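Local coordinates for MHC class I-like protein MILL2 (Mus musculus, PDB 6A97) that belongs to the MHC class I family and binds heparan sulfate proteoglycans on the surface of fibroblasts, at residues K104-G118 against G129-L141. Residues are numbered along the deposited sequence; the frame is centred on the assembly and turned at random.
Sequences KSQEEGLHTLQATLG and GFWHLGYDGQNFL
Strands 113-118 and 129-135 run antiparallel, their axes at 162°, as a beta hairpin in the floor of the MHC class I-like alpha-1/alpha-2 platform. Paired backbone bonds join Gln114 with Gly134, Thr116 with His132 and Gly118 with Phe130; beyond them a type I' turn from Tyr135 to Gln138 leads into strand 138-141, where Phe140 and Leu141 both face Leu133 in a classic bulge. Ala115, Leu117, Leu133 and Trp131 lie on the sheet face beneath the platform helices, Leu117 and Trp131 touching Leu93 of helix 75-96. Leu117 CD2 rests over the indole, 3.5 Å from Trp131 CE2, and Ala115 CB presses tightly on Leu133 CD2 at 3.5 Å. On the other face Gln114, Thr116 and His132 pack on the chain of another protein. With CG between the backbone N and carbonyl carbon (chi1 62°), the Phe130 ring folds back over Gly118, whose N lies above its centre. Thr116 CG2 lies at the edge of the His132 imidazole, while Thr116 OG1 bonds Asn28 of strand 23-31. Lys104, at the end of helix 98-104, bends its chain and lays it across Tyr135: CE sits over the ring centre, 3.6 Å from the centroid, and NZ makes a cation-pi contact with the same face. The Asp136 carboxylate grips the incoming loop with both oxygens, OD1 accepting Thr112 N at 3.0 Å, and Asp136 N returns a bond to Thr112 O. Water 1 ties Thr112 O and Gln114 OE1 to Gly137 N of the turn; Gln114 NE2 bonds the other protein's backbone. The His111 imidazole is held at both nitrogens, with NE2 donating to Glu108 O at 2.6 Å, which fixes its rotation; Tyr135 OH lies over one face toward the rim. His111 ND1-H points almost straight (169°) at the syn lone pair of Asp136 OD2, 2.8 Å away and nearly in the ring plane.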
loop_
_atom_site.group_PDB
_atom_site.type_symbol
_atom_site.label_atom_id
_atom_site.label_comp_id
_atom_site.label_asym_id
_atom_site.label_seq_id
_atom_site.Cartn_x
_atom_site.Cartn_y
_atom_site.Cartn_z
ATOM N N LYS A 104 -12.784 -17.159 -36.910
ATOM C CA LYS A 104 -12.707 -17.945 -35.682
ATOM C C LYS A 104 -13.926 -18.846 -35.505
ATOM O O LYS A 104 -13.853 -19.889 -34.851
ATOM C CB LYS A 104 -12.550 -17.034 -34.462
ATOM C CG LYS A 104 -11.157 -16.430 -34.318
ATOM C CD LYS A 104 -10.082 -17.516 -34.330
ATOM C CE LYS A 104 -8.717 -16.953 -33.950
ATOM N NZ LYS A 104 -7.619 -17.936 -34.182
ATOM N N SER A 105 -15.048 -18.447 -36.093
ATOM C CA SER A 105 -16.269 -19.244 -36.006
ATOM C C SER A 105 -16.134 -20.572 -36.743
ATOM O O SER A 105 -16.933 -21.484 -36.542
ATOM C CB SER A 105 -17.458 -18.463 -36.560
ATOM O OG SER A 105 -17.760 -17.352 -35.734
ATOM N N GLN A 106 -15.119 -20.677 -37.595
ATOM C CA GLN A 106 -14.887 -21.897 -38.359
ATOM C C GLN A 106 -14.181 -22.964 -37.528
ATOM O O GLN A 106 -14.203 -24.145 -37.878
ATOM C CB GLN A 106 -14.067 -21.593 -39.613
ATOM C CG GLN A 106 -14.771 -20.685 -40.608
ATOM C CD GLN A 106 -14.108 -20.696 -41.973
ATOM O OE1 GLN A 106 -13.465 -21.675 -42.355
ATOM N NE2 GLN A 106 -14.260 -19.604 -42.714
ATOM N N GLU A 107 -13.555 -22.542 -36.430
ATOM C CA GLU A 107 -12.785 -23.452 -35.584
ATOM C C GLU A 107 -13.669 -24.502 -34.913
ATOM O O GLU A 107 -14.769 -24.207 -34.446
ATOM C CB GLU A 107 -12.013 -22.675 -34.511
ATOM C CG GLU A 107 -10.927 -21.750 -35.042
ATOM C CD GLU A 107 -9.844 -22.486 -35.816
ATOM O OE1 GLU A 107 -9.544 -23.647 -35.464
ATOM O OE2 GLU A 107 -9.280 -21.897 -36.762
ATOM N N GLU A 108 -13.169 -25.732 -34.870
ATOM C CA GLU A 108 -13.859 -26.825 -34.200
ATOM C C GLU A 108 -13.910 -26.585 -32.693
ATOM O O GLU A 108 -12.962 -26.059 -32.111
ATOM C CB GLU A 108 -13.148 -28.140 -34.489
ATOM C CG GLU A 108 -14.026 -29.224 -35.081
ATOM C CD GLU A 108 -13.254 -30.116 -36.037
ATOM O OE1 GLU A 108 -12.180 -30.623 -35.641
ATOM O OE2 GLU A 108 -13.719 -30.312 -37.183
ATOM N N GLY A 109 -15.019 -26.961 -32.069
ATOM C CA GLY A 109 -15.125 -26.914 -30.620
ATOM C C GLY A 109 -15.519 -25.571 -30.035
ATOM O O GLY A 109 -16.029 -24.696 -30.735
ATOM N N LEU A 110 -15.273 -25.412 -28.737
ATOM C CA LEU A 110 -15.657 -24.207 -28.008
ATOM C C LEU A 110 -14.447 -23.312 -27.758
ATOM O O LEU A 110 -13.467 -23.739 -27.148
ATOM C CB LEU A 110 -16.325 -24.585 -26.682
ATOM C CG LEU A 110 -17.302 -23.600 -26.029
ATOM C CD1 LEU A 110 -18.167 -24.331 -25.013
ATOM C CD2 LEU A 110 -16.578 -22.433 -25.366
ATOM N N HIS A 111 -14.520 -22.072 -28.229
ATOM C CA HIS A 111 -13.418 -21.129 -28.063
ATOM C C HIS A 111 -13.907 -19.771 -27.577
ATOM O O HIS A 111 -15.094 -19.461 -27.667
ATOM C CB HIS A 111 -12.651 -20.976 -29.373
ATOM C CG HIS A 111 -12.100 -22.264 -29.895
ATOM N ND1 HIS A 111 -10.857 -22.738 -29.537
ATOM C CD2 HIS A 111 -12.628 -23.185 -30.737
ATOM C CE1 HIS A 111 -10.640 -23.893 -30.141
ATOM N NE2 HIS A 111 -11.698 -24.185 -30.875
ATOM N N THR A 112 -12.980 -18.966 -27.064
ATOM C CA THR A 112 -13.321 -17.688 -26.448
ATOM C C THR A 112 -12.632 -16.509 -27.128
ATOM O O THR A 112 -11.406 -16.406 -27.111
ATOM C CB THR A 112 -12.940 -17.671 -24.951
ATOM O OG1 THR A 112 -13.400 -18.873 -24.321
ATOM C CG2 THR A 112 -13.544 -16.457 -24.252
ATOM N N LEU A 113 -13.423 -15.613 -27.710
ATOM C CA LEU A 113 -12.888 -14.393 -28.310
ATOM C C LEU A 113 -13.186 -13.183 -27.438
ATOM O O LEU A 113 -14.341 -12.925 -27.093
ATOM C CB LEU A 113 -13.464 -14.176 -29.711
ATOM C CG LEU A 113 -12.944 -12.946 -30.455
ATOM C CD1 LEU A 113 -11.446 -13.091 -30.781
ATOM C CD2 LEU A 113 -13.758 -12.702 -31.716
ATOM N N GLN A 114 -12.134 -12.443 -27.085
ATOM C CA GLN A 114 -12.261 -11.261 -26.237
ATOM C C GLN A 114 -11.589 -10.062 -26.875
ATOM O O GLN A 114 -10.661 -10.206 -27.670
ATOM C CB GLN A 114 -11.641 -11.502 -24.857
ATOM C CG GLN A 114 -12.297 -12.609 -24.040
ATOM C CD GLN A 114 -11.427 -13.050 -22.870
ATOM O OE1 GLN A 114 -10.693 -14.032 -22.970
ATOM N NE2 GLN A 114 -11.495 -12.315 -21.762
ATOM N N ALA A 115 -12.043 -8.874 -26.504
ATOM C CA ALA A 115 -11.382 -7.657 -26.930
ATOM C C ALA A 115 -11.373 -6.659 -25.790
ATOM O O ALA A 115 -12.337 -6.559 -25.039
ATOM C CB ALA A 115 -12.072 -7.063 -28.157
ATOM N N THR A 116 -10.276 -5.930 -25.640
ATOM C CA THR A 116 -10.306 -4.773 -24.770
ATOM C C THR A 116 -9.795 -3.591 -25.573
ATOM O O THR A 116 -8.828 -3.704 -26.332
ATOM C CB THR A 116 -9.494 -4.977 -23.471
ATOM O OG1 THR A 116 -9.703 -3.853 -22.613
ATOM C CG2 THR A 116 -7.980 -5.138 -23.741
ATOM N N LEU A 117 -10.462 -2.456 -25.434
ATOM C CA LEU A 117 -10.118 -1.313 -26.259
ATOM C C LEU A 117 -10.599 -0.042 -25.606
ATOM O O LEU A 117 -11.424 -0.079 -24.692
ATOM C CB LEU A 117 -10.715 -1.488 -27.657
ATOM C CG LEU A 117 -12.242 -1.508 -27.822
ATOM C CD1 LEU A 117 -12.791 -0.145 -28.268
ATOM C CD2 LEU A 117 -12.695 -2.640 -28.734
ATOM N N GLY A 118 -10.069 1.087 -26.055
ATOM C CA GLY A 118 -10.496 2.361 -25.517
ATOM C C GLY A 118 -9.450 3.443 -25.648
ATOM O O GLY A 118 -8.571 3.370 -26.502
ATOM N N GLY A 129 -4.886 5.859 -27.452
ATOM C CA GLY A 129 -5.820 4.779 -27.724
ATOM C C GLY A 129 -5.175 3.404 -27.670
ATOM O O GLY A 129 -3.955 3.276 -27.772
ATOM N N PHE A 130 -5.997 2.371 -27.501
ATOM C CA PHE A 130 -5.504 0.998 -27.484
ATOM C C PHE A 130 -6.580 0.028 -27.959
ATOM O O PHE A 130 -7.775 0.308 -27.843
ATOM C CB PHE A 130 -5.017 0.608 -26.080
ATOM C CG PHE A 130 -6.094 0.637 -25.023
ATOM C CD1 PHE A 130 -6.378 1.807 -24.331
ATOM C CD2 PHE A 130 -6.810 -0.509 -24.712
ATOM C CE1 PHE A 130 -7.368 1.835 -23.361
ATOM C CE2 PHE A 130 -7.796 -0.488 -23.738
ATOM C CZ PHE A 130 -8.078 0.686 -23.066
ATOM N N TRP A 131 -6.151 -1.113 -28.494
ATOM C CA TRP A 131 -7.081 -2.157 -28.915
ATOM C C TRP A 131 -6.370 -3.507 -28.961
ATOM O O TRP A 131 -5.464 -3.718 -29.772
ATOM C CB TRP A 131 -7.689 -1.817 -30.276
ATOM C CG TRP A 131 -8.867 -2.660 -30.669
ATOM C CD1 TRP A 131 -9.105 -3.960 -30.324
ATOM C CD2 TRP A 131 -9.982 -2.249 -31.472
ATOM N NE1 TRP A 131 -10.293 -4.385 -30.870
ATOM C CE2 TRP A 131 -10.852 -3.354 -31.579
ATOM C CE3 TRP A 131 -10.328 -1.054 -32.113
ATOM C CZ2 TRP A 131 -12.044 -3.302 -32.304
ATOM C CZ3 TRP A 131 -11.513 -1.004 -32.834
ATOM C CH2 TRP A 131 -12.354 -2.121 -32.925
ATOM N N HIS A 132 -6.786 -4.415 -28.081
ATOM C CA HIS A 132 -6.217 -5.758 -28.028
ATOM C C HIS A 132 -7.294 -6.818 -28.215
ATOM O O HIS A 132 -8.424 -6.648 -27.762
ATOM C CB HIS A 132 -5.504 -5.997 -26.695
ATOM C CG HIS A 132 -4.550 -4.910 -26.308
ATOM N ND1 HIS A 132 -3.240 -4.877 -26.740
ATOM C CD2 HIS A 132 -4.713 -3.821 -25.520
ATOM C CE1 HIS A 132 -2.642 -3.811 -26.240
ATOM N NE2 HIS A 132 -3.513 -3.152 -25.498
ATOM N N LEU A 133 -6.943 -7.908 -28.889
ATOM C CA LEU A 133 -7.822 -9.065 -28.972
ATOM C C LEU A 133 -7.198 -10.235 -28.226
ATOM O O LEU A 133 -5.973 -10.383 -28.190
ATOM C CB LEU A 133 -8.094 -9.458 -30.426
ATOM C CG LEU A 133 -8.714 -8.414 -31.353
ATOM C CD1 LEU A 133 -8.798 -8.957 -32.765
ATOM C CD2 LEU A 133 -10.089 -8.034 -30.854
ATOM N N GLY A 134 -8.046 -11.065 -27.635
ATOM C CA GLY A 134 -7.592 -12.247 -26.931
ATOM C C GLY A 134 -8.352 -13.454 -27.431
ATOM O O GLY A 134 -9.550 -13.375 -27.713
ATOM N N TYR A 135 -7.655 -14.577 -27.546
ATOM C CA TYR A 135 -8.269 -15.804 -28.032
ATOM C C TYR A 135 -7.900 -16.950 -27.107
ATOM O O TYR A 135 -6.718 -17.184 -26.846
ATOM C CB TYR A 135 -7.827 -16.109 -29.468
ATOM C CG TYR A 135 -8.602 -17.238 -30.108
ATOM C CD1 TYR A 135 -9.960 -17.103 -30.383
ATOM C CD2 TYR A 135 -7.984 -18.437 -30.437
ATOM C CE1 TYR A 135 -10.677 -18.129 -30.967
ATOM C CE2 TYR A 135 -8.694 -19.469 -31.022
ATOM C CZ TYR A 135 -10.038 -19.311 -31.285
ATOM O OH TYR A 135 -10.746 -20.335 -31.869
ATOM N N ASP A 136 -8.919 -17.640 -26.603
ATOM C CA ASP A 136 -8.745 -18.719 -25.635
ATOM C C ASP A 136 -7.857 -18.305 -24.463
ATOM O O ASP A 136 -7.008 -19.073 -24.011
ATOM C CB ASP A 136 -8.182 -19.966 -26.324
ATOM C CG ASP A 136 -9.232 -20.696 -27.142
ATOM O OD1 ASP A 136 -10.437 -20.525 -26.846
ATOM O OD2 ASP A 136 -8.858 -21.436 -28.076
ATOM N N GLY A 137 -8.059 -17.082 -23.983
ATOM C CA GLY A 137 -7.388 -16.608 -22.785
ATOM C C GLY A 137 -5.946 -16.172 -22.974
ATOM O O GLY A 137 -5.245 -15.898 -21.998
ATOM N N GLN A 138 -5.497 -16.101 -24.224
ATOM C CA GLN A 138 -4.131 -15.665 -24.518
ATOM C C GLN A 138 -4.140 -14.434 -25.420
ATOM O O GLN A 138 -5.077 -14.241 -26.193
ATOM C CB GLN A 138 -3.336 -16.791 -25.184
ATOM C CG GLN A 138 -3.241 -18.063 -24.356
ATOM C CD GLN A 138 -2.503 -17.855 -23.043
ATOM O OE1 GLN A 138 -1.519 -17.112 -22.974
ATOM N NE2 GLN A 138 -2.978 -18.511 -21.990
ATOM N N ASN A 139 -3.108 -13.599 -25.307
ATOM C CA ASN A 139 -2.890 -12.513 -26.260
ATOM C C ASN A 139 -3.010 -13.028 -27.686
ATOM O O ASN A 139 -2.556 -14.128 -27.994
ATOM C CB ASN A 139 -1.515 -11.865 -26.061
ATOM C CG ASN A 139 -1.392 -11.159 -24.732
ATOM O OD1 ASN A 139 -2.390 -10.878 -24.071
ATOM N ND2 ASN A 139 -0.164 -10.854 -24.335
ATOM N N PHE A 140 -3.634 -12.230 -28.544
ATOM C CA PHE A 140 -3.941 -12.643 -29.911
ATOM C C PHE A 140 -3.437 -11.571 -30.871
ATOM O O PHE A 140 -2.445 -11.770 -31.569
ATOM C CB PHE A 140 -5.451 -12.875 -30.068
ATOM C CG PHE A 140 -5.896 -13.197 -31.475
ATOM C CD1 PHE A 140 -5.038 -13.800 -32.382
ATOM C CD2 PHE A 140 -7.189 -12.894 -31.884
ATOM C CE1 PHE A 140 -5.457 -14.091 -33.670
ATOM C CE2 PHE A 140 -7.616 -13.187 -33.172
ATOM C CZ PHE A 140 -6.747 -13.784 -34.065
ATOM N N LEU A 141 -4.113 -10.428 -30.884
ATOM C CA LEU A 141 -3.690 -9.304 -31.712
ATOM C C LEU A 141 -3.571 -8.027 -30.890
ATOM O O LEU A 141 -4.199 -7.884 -29.840
ATOM C CB LEU A 141 -4.667 -9.087 -32.872
ATOM C CG LEU A 141 -4.951 -10.276 -33.796
ATOM C CD1 LEU A 141 -5.949 -9.889 -34.875
ATOM C CD2 LEU A 141 -3.665 -10.809 -34.429
HETATM O O HOH W 1 -9.835 -15.158 -25.043
HETATM O O HOH W 2 -11.539 -20.939 -24.481
#